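Local atomic coordinates of diaminobutyrate-pyruvate transaminase and L-2,4-diaminobutyrate decarboxylase (Vibrio parahaemolyticus, PDB entry 2QMA), a protein that probably uses pyridoxal phosphate to transaminate and decarboxylate in diaminobutyrate metabolism, this C-terminal domain being the decarboxylase part. Residues 179-187 with 191-199; 202-211 with 256-265. All coordinates share one frame; numbering follows the deposited sequence.

Interaction 1 of 2, residues 179-187 with 191-199; sequences RDWIADKLS and IQKLGLPDY
The CG2 methyl of Ile191 lies over one face of the Arg179 guanidinium, 3.5 Å from NH2 and offset toward the rim. At the edge, in plane, sits the Asp180 carboxylate. NE and NH2 of Arg179 both grip its OD1, with NE 2.9 Å from OD1 in a salt bridge. Arg179 also reaches Met222 O and, in the second subunit, Ser220 O and Trp221 O. Together these bonds would fix the rotation of the guanidinium at the subunit interface. The Tyr199 ring has Pro197 CB over one face and Ser187 OG at its edge. Ser187 OG and Tyr199 OH are hydrogen-bonded at 2.8 Å. The tyrosine hydroxyl also comes within 3.2 Å of Ala183 CA.

Here, in the large PLP-binding domain of a fold type I enzyme, the segment after helix 167-187 packs back on it. The three linking residues return the chain to Asp180, and 191-199 then follow the helix toward Ser187. Gly195 leaves helix 191-194 with positive phi. Ile191 lies between Arg179, Asp180 and Ala183. Its chi1 of -64° and extended chi2 (-179°) bring CD1 to 3.7 Å from Ala183 CB. One water joins the Asp180 carboxylate (OD2) to Gln192 N, and another joins backbone Asp180 O to Ile191 N.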
# COMPACT_ATOMS: atom_id res chain seq x y z
N ARG A 179 -6.58 20.73 4.55
CA ARG A 179 -5.80 21.78 3.90
C ARG A 179 -6.62 22.38 2.74
O ARG A 179 -6.82 23.59 2.70
CB ARG A 179 -4.43 21.22 3.43
CG ARG A 179 -3.62 22.26 2.63
CD ARG A 179 -2.56 21.53 1.74
NE ARG A 179 -3.17 20.82 0.59
CZ ARG A 179 -2.49 20.14 -0.34
NH1 ARG A 179 -1.14 20.08 -0.30
NH2 ARG A 179 -3.14 19.55 -1.35
N ASP A 180 -7.16 21.55 1.86
CA ASP A 180 -7.93 22.04 0.71
C ASP A 180 -9.26 22.63 1.20
O ASP A 180 -9.78 23.62 0.63
CB ASP A 180 -8.17 20.88 -0.26
CG ASP A 180 -6.92 20.47 -1.03
OD1 ASP A 180 -5.76 20.73 -0.60
OD2 ASP A 180 -7.10 19.85 -2.07
N TRP A 181 -9.82 22.04 2.25
CA TRP A 181 -11.13 22.47 2.79
C TRP A 181 -11.03 23.93 3.27
O TRP A 181 -11.91 24.78 2.98
CB TRP A 181 -11.56 21.49 3.90
CG TRP A 181 -12.73 21.88 4.77
CD1 TRP A 181 -14.04 21.64 4.56
CD2 TRP A 181 -12.63 22.54 6.02
NE1 TRP A 181 -14.79 22.13 5.61
CE2 TRP A 181 -13.94 22.69 6.53
CE3 TRP A 181 -11.54 23.01 6.78
CZ2 TRP A 181 -14.20 23.28 7.77
CZ3 TRP A 181 -11.80 23.62 8.00
CH2 TRP A 181 -13.13 23.77 8.47
N ILE A 182 -9.94 24.24 3.98
CA ILE A 182 -9.86 25.56 4.59
C ILE A 182 -9.61 26.62 3.51
O ILE A 182 -10.19 27.70 3.63
CB ILE A 182 -8.77 25.68 5.68
CG1 ILE A 182 -8.97 26.98 6.51
CG2 ILE A 182 -7.36 25.66 5.09
CD1 ILE A 182 -10.32 27.07 7.25
N ALA A 183 -8.75 26.33 2.51
CA ALA A 183 -8.56 27.29 1.39
C ALA A 183 -9.86 27.51 0.64
O ALA A 183 -10.16 28.64 0.17
CB ALA A 183 -7.42 26.87 0.42
N ASP A 184 -10.65 26.44 0.48
CA ASP A 184 -11.94 26.59 -0.21
C ASP A 184 -12.88 27.46 0.64
O ASP A 184 -13.59 28.35 0.13
CB ASP A 184 -12.59 25.23 -0.43
CG ASP A 184 -13.95 25.34 -1.11
OD1 ASP A 184 -13.99 25.94 -2.18
OD2 ASP A 184 -14.96 24.89 -0.54
N LYS A 185 -12.89 27.22 1.94
CA LYS A 185 -13.77 27.98 2.84
C LYS A 185 -13.35 29.47 2.92
O LYS A 185 -14.19 30.35 2.75
CB LYS A 185 -13.81 27.32 4.22
CG LYS A 185 -14.60 28.05 5.29
CD LYS A 185 -14.08 27.62 6.68
CE LYS A 185 -14.91 26.51 7.28
NZ LYS A 185 -16.39 26.72 7.20
N LEU A 186 -12.06 29.75 3.15
CA LEU A 186 -11.62 31.15 3.33
C LEU A 186 -11.68 32.05 2.07
O LEU A 186 -12.04 33.24 2.15
CB LEU A 186 -10.22 31.22 4.03
CG LEU A 186 -10.13 30.58 5.43
CD1 LEU A 186 -8.73 30.71 6.06
CD2 LEU A 186 -11.20 31.08 6.42
N SER A 187 -11.32 31.50 0.90
CA SER A 187 -11.18 32.31 -0.30
C SER A 187 -11.63 31.59 -1.58
O SER A 187 -11.30 32.02 -2.70
CB SER A 187 -9.72 32.80 -0.42
OG SER A 187 -8.82 31.69 -0.45
N ILE A 191 -6.80 24.51 -4.09
CA ILE A 191 -5.40 24.04 -3.98
C ILE A 191 -5.10 22.96 -5.05
O ILE A 191 -4.03 22.98 -5.70
CB ILE A 191 -5.05 23.56 -2.55
CG1 ILE A 191 -5.13 24.75 -1.58
CG2 ILE A 191 -3.61 22.86 -2.52
CD1 ILE A 191 -4.76 24.37 -0.13
N GLN A 192 -6.09 22.11 -5.34
CA GLN A 192 -5.94 21.16 -6.40
C GLN A 192 -5.48 21.81 -7.71
O GLN A 192 -4.54 21.32 -8.36
CB GLN A 192 -7.25 20.40 -6.61
CG GLN A 192 -7.13 19.21 -7.53
CD GLN A 192 -8.50 18.74 -8.01
OE1 GLN A 192 -9.31 19.54 -8.48
NE2 GLN A 192 -8.74 17.44 -7.92
N LYS A 193 -6.15 22.89 -8.12
CA LYS A 193 -5.87 23.55 -9.40
C LYS A 193 -4.71 24.53 -9.34
O LYS A 193 -3.90 24.60 -10.29
CB LYS A 193 -7.12 24.30 -9.91
CG LYS A 193 -8.27 23.38 -10.27
CD LYS A 193 -9.56 24.10 -10.73
CE LYS A 193 -10.83 23.35 -10.23
NZ LYS A 193 -10.75 23.00 -8.74
N LEU A 194 -4.64 25.28 -8.23
CA LEU A 194 -3.76 26.45 -8.12
C LEU A 194 -2.53 26.32 -7.20
O LEU A 194 -1.66 27.20 -7.18
CB LEU A 194 -4.59 27.64 -7.64
CG LEU A 194 -5.81 27.97 -8.50
CD1 LEU A 194 -6.38 29.29 -8.02
CD2 LEU A 194 -5.39 28.04 -9.97
N GLY A 195 -2.49 25.25 -6.40
CA GLY A 195 -1.47 25.16 -5.33
C GLY A 195 -1.83 25.94 -4.09
O GLY A 195 -2.95 26.49 -3.95
N LEU A 196 -0.91 26.01 -3.14
CA LEU A 196 -1.25 26.68 -1.88
C LEU A 196 -1.61 28.16 -2.09
O LEU A 196 -0.94 28.83 -2.85
CB LEU A 196 -0.05 26.56 -0.90
CG LEU A 196 0.44 25.17 -0.57
CD1 LEU A 196 1.60 25.37 0.45
CD2 LEU A 196 -0.74 24.24 -0.03
N PRO A 197 -2.59 28.67 -1.35
CA PRO A 197 -2.91 30.12 -1.33
C PRO A 197 -1.76 30.96 -0.72
O PRO A 197 -0.90 30.41 -0.00
CB PRO A 197 -4.20 30.15 -0.48
CG PRO A 197 -4.05 29.00 0.48
CD PRO A 197 -3.44 27.92 -0.41
N ASP A 198 -1.73 32.28 -0.97
CA ASP A 198 -0.65 33.13 -0.39
C ASP A 198 -0.64 33.19 1.14
O ASP A 198 0.40 33.43 1.75
CB ASP A 198 -0.57 34.59 -0.97
CG ASP A 198 0.74 35.36 -0.45
OD1 ASP A 198 1.86 34.92 -0.76
OD2 ASP A 198 0.65 36.37 0.31
N TYR A 199 -1.78 32.94 1.78
CA TYR A 199 -1.83 32.89 3.22
C TYR A 199 -1.44 31.53 3.82
O TYR A 199 -1.55 31.33 5.03
CB TYR A 199 -3.22 33.32 3.72
CG TYR A 199 -4.39 32.55 3.13
CD1 TYR A 199 -4.78 31.32 3.68
CD2 TYR A 199 -5.12 33.04 2.04
CE1 TYR A 199 -5.85 30.60 3.16
CE2 TYR A 199 -6.21 32.32 1.54
CZ TYR A 199 -6.55 31.09 2.12
OH TYR A 199 -7.60 30.32 1.64
O HOH W 1 -8.60 21.71 -3.79
O HOH W 2 -8.93 24.06 -1.97

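Interaction 2 of 2, residues 202-211 with 256-265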
# COMPACT_ATOMS: atom_id res chain seq x y z
N LYS A 202 0.50 30.96 7.14
CA LYS A 202 -0.19 31.18 8.39
C LYS A 202 -0.93 29.95 8.91
O LYS A 202 -1.32 29.93 10.06
CB LYS A 202 -1.18 32.35 8.26
CG LYS A 202 -0.51 33.70 8.21
CD LYS A 202 -1.42 34.66 7.44
CE LYS A 202 -1.25 36.08 7.91
NZ LYS A 202 -0.25 36.74 7.05
N LEU A 203 -1.19 28.99 8.02
CA LEU A 203 -2.01 27.84 8.39
C LEU A 203 -1.32 27.01 9.47
O LEU A 203 -0.08 26.81 9.45
CB LEU A 203 -2.31 26.97 7.16
CG LEU A 203 -3.16 27.68 6.07
CD1 LEU A 203 -3.24 26.80 4.79
CD2 LEU A 203 -4.57 27.97 6.54
N ARG A 204 -2.12 26.53 10.42
CA ARG A 204 -1.56 25.76 11.53
C ARG A 204 -2.44 24.55 11.84
O ARG A 204 -3.67 24.65 11.87
CB ARG A 204 -1.42 26.60 12.82
CG ARG A 204 -0.34 27.71 12.77
CD ARG A 204 1.07 27.13 12.61
NE ARG A 204 2.10 28.19 12.67
CZ ARG A 204 2.48 28.90 11.62
NH1 ARG A 204 1.90 28.65 10.44
NH2 ARG A 204 3.44 29.85 11.72
N ILE A 205 -1.76 23.42 12.10
CA ILE A 205 -2.41 22.21 12.56
C ILE A 205 -2.06 22.06 14.05
O ILE A 205 -0.88 22.09 14.46
CB ILE A 205 -1.87 20.99 11.83
CG1 ILE A 205 -2.04 21.13 10.30
CG2 ILE A 205 -2.43 19.67 12.45
CD1 ILE A 205 -1.07 20.21 9.48
N VAL A 206 -3.10 21.92 14.86
CA VAL A 206 -2.93 21.81 16.29
C VAL A 206 -2.92 20.31 16.67
O VAL A 206 -3.78 19.53 16.22
CB VAL A 206 -4.11 22.55 17.05
CG1 VAL A 206 -3.92 22.40 18.56
CG2 VAL A 206 -4.25 24.00 16.61
N CYS A 207 -1.92 19.90 17.44
CA CYS A 207 -1.87 18.52 17.96
C CYS A 207 -1.16 18.50 19.32
O CYS A 207 -0.69 19.53 19.80
CB CYS A 207 -1.17 17.59 16.95
SG CYS A 207 0.53 17.96 16.70
N SER A 208 -1.11 17.34 19.95
CA SER A 208 -0.48 17.24 21.27
C SER A 208 0.97 16.85 21.05
O SER A 208 1.35 16.38 19.97
CB SER A 208 -1.20 16.28 22.18
OG SER A 208 -0.79 14.95 21.99
N LYS A 209 1.79 17.04 22.08
CA LYS A 209 3.16 16.54 22.06
C LYS A 209 3.27 15.02 21.89
O LYS A 209 4.33 14.50 21.48
CB LYS A 209 3.91 17.03 23.31
CG LYS A 209 3.85 18.57 23.46
CD LYS A 209 5.20 19.16 23.84
CE LYS A 209 6.03 19.45 22.57
NZ LYS A 209 7.34 20.13 22.87
N LYS A 210 2.19 14.29 22.19
CA LYS A 210 2.21 12.83 22.05
C LYS A 210 1.51 12.30 20.77
O LYS A 210 1.30 11.08 20.66
CB LYS A 210 1.65 12.13 23.32
CG LYS A 210 2.44 12.33 24.60
CD LYS A 210 3.74 11.51 24.62
CE LYS A 210 4.48 11.61 25.94
NZ LYS A 210 5.95 11.36 25.75
N SER A 211 1.15 13.19 19.82
CA SER A 211 0.48 12.76 18.59
C SER A 211 1.52 12.01 17.76
O SER A 211 2.71 12.19 17.99
CB SER A 211 -0.06 13.96 17.78
OG SER A 211 -1.14 14.61 18.40
N GLY A 256 -2.40 36.61 13.92
CA GLY A 256 -2.56 36.50 12.47
C GLY A 256 -2.43 35.07 11.91
O GLY A 256 -2.57 34.86 10.70
N LEU A 257 -2.18 34.09 12.79
CA LEU A 257 -2.20 32.67 12.37
C LEU A 257 -3.63 32.12 12.15
O LEU A 257 -4.62 32.69 12.66
CB LEU A 257 -1.37 31.79 13.34
CG LEU A 257 0.07 32.31 13.61
CD1 LEU A 257 0.73 31.45 14.69
CD2 LEU A 257 0.89 32.31 12.33
N ILE A 258 -3.71 31.03 11.39
CA ILE A 258 -4.99 30.45 10.95
C ILE A 258 -4.98 28.94 11.37
O ILE A 258 -4.63 28.08 10.60
CB ILE A 258 -5.22 30.67 9.43
CG1 ILE A 258 -5.14 32.17 9.04
CG2 ILE A 258 -6.53 29.99 8.95
CD1 ILE A 258 -5.22 32.43 7.52
N PRO A 259 -5.32 28.65 12.65
CA PRO A 259 -5.46 27.24 13.05
C PRO A 259 -6.65 26.67 12.25
O PRO A 259 -7.76 27.19 12.36
CB PRO A 259 -5.78 27.32 14.56
CG PRO A 259 -5.36 28.73 14.97
CD PRO A 259 -5.66 29.57 13.75
N PHE A 260 -6.43 25.67 11.40
CA PHE A 260 -7.50 25.16 10.53
C PHE A 260 -7.82 23.70 10.77
O PHE A 260 -8.84 23.18 10.29
CB PHE A 260 -7.10 25.34 9.05
CG PHE A 260 -6.04 24.38 8.55
CD1 PHE A 260 -6.39 23.19 7.90
CD2 PHE A 260 -4.69 24.64 8.75
CE1 PHE A 260 -5.40 22.29 7.42
CE2 PHE A 260 -3.71 23.77 8.31
CZ PHE A 260 -4.06 22.58 7.63
N ALA A 261 -6.92 23.00 11.48
CA ALA A 261 -7.17 21.60 11.76
C ALA A 261 -6.62 21.22 13.12
O ALA A 261 -5.59 21.75 13.56
CB ALA A 261 -6.49 20.67 10.70
N ILE A 262 -7.24 20.20 13.69
CA ILE A 262 -6.78 19.76 15.04
C ILE A 262 -6.79 18.25 15.05
O ILE A 262 -7.77 17.65 14.61
CB ILE A 262 -7.67 20.35 16.20
CG1 ILE A 262 -7.06 19.91 17.55
CG2 ILE A 262 -9.13 19.95 16.07
CD1 ILE A 262 -7.42 20.86 18.75
N VAL A 263 -5.72 17.64 15.56
CA VAL A 263 -5.68 16.21 15.59
C VAL A 263 -6.00 15.69 17.00
O VAL A 263 -5.28 16.02 17.97
CB VAL A 263 -4.31 15.66 15.08
CG1 VAL A 263 -4.24 14.16 15.22
CG2 VAL A 263 -4.09 16.08 13.60
N GLY A 264 -7.07 14.89 17.10
CA GLY A 264 -7.36 14.18 18.36
C GLY A 264 -6.80 12.77 18.26
O GLY A 264 -7.09 12.07 17.30
N THR A 265 -6.01 12.33 19.22
CA THR A 265 -5.37 10.98 19.05
C THR A 265 -6.16 9.99 19.93
O THR A 265 -6.32 10.25 21.12
CB THR A 265 -3.82 11.00 19.36
OG1 THR A 265 -3.17 11.93 18.48
CG2 THR A 265 -3.17 9.62 19.15
O HOH W 3 -3.65 14.64 19.44
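Arg204, Val206 and Lys202 carry much of this contact between two parallel strands of the central seven-stranded sheet. The Lys202 chain lies along Gly256 O, with CE 3.3 Å from that oxygen, and Lys202 O accepts from Ile258 N.

Arg204 bends at chi2 (-64°), and its guanidinium turns back to donate from NH1 to Leu203 O at 2.9 Å. NH1 also binds Asp201 O. The CD2 methyl of Leu257 lies over one guanidinium face, 3.6 Å from NH2. Arg204 N bonds to Ile258 O, and Arg204 O accepts from Phe260 N. Beyond it the pairing slips by one residue, a beta bulge with Phe260 as the extra residue. The Phe260 ring stands beside Ile205, with CZ 3.6 Å from Ile205 CG1.

Val206 shares a face with Arg204, Pro259 and Ile262; Leu203, Ile205, Ile258 and Ala261 take the other. Val206 CG1 meets Ile262 CD1 at 3.8 Å. Val206 N bonds nearly straight to Ala261 O (2.8 Å, 172°).

Backbone bonds join the strands directly as far as Val206 O to Val263 N. Beyond this a water links Ser211 OG, Val263 O and Thr265 OG1. Direct bonding thus gives way to water about 10 Å from the Lys325 side chain, measured from that of Thr265; this predicted pyridoxal-phosphate attachment lysine carries no cofactor here.

How the interactions relate
From the N terminus, helix 167-187 comes first, and interaction 1 closes a short loop of three residues as the chain folds back through 191-199. The chain then enters strand 203-208 almost at once. Interaction 2 closes a much longer loop, in which helix 214-221, strand 229-232 and helix 245-254 intervene before strand 258-265 pairs with 203-208. The two loops follow in series and neither nest nor cross. The centres of interactions 1 and 2 lie about 17 Å apart, yet the two touch. Ile182 CG1 packs on Phe260 CB at 3.6 Å, and Leu186 CD1 on Ile258 CG2 at 3.7 Å. Helix 167-187 is thereby tied both to the chain that returns along it and to the central sheet.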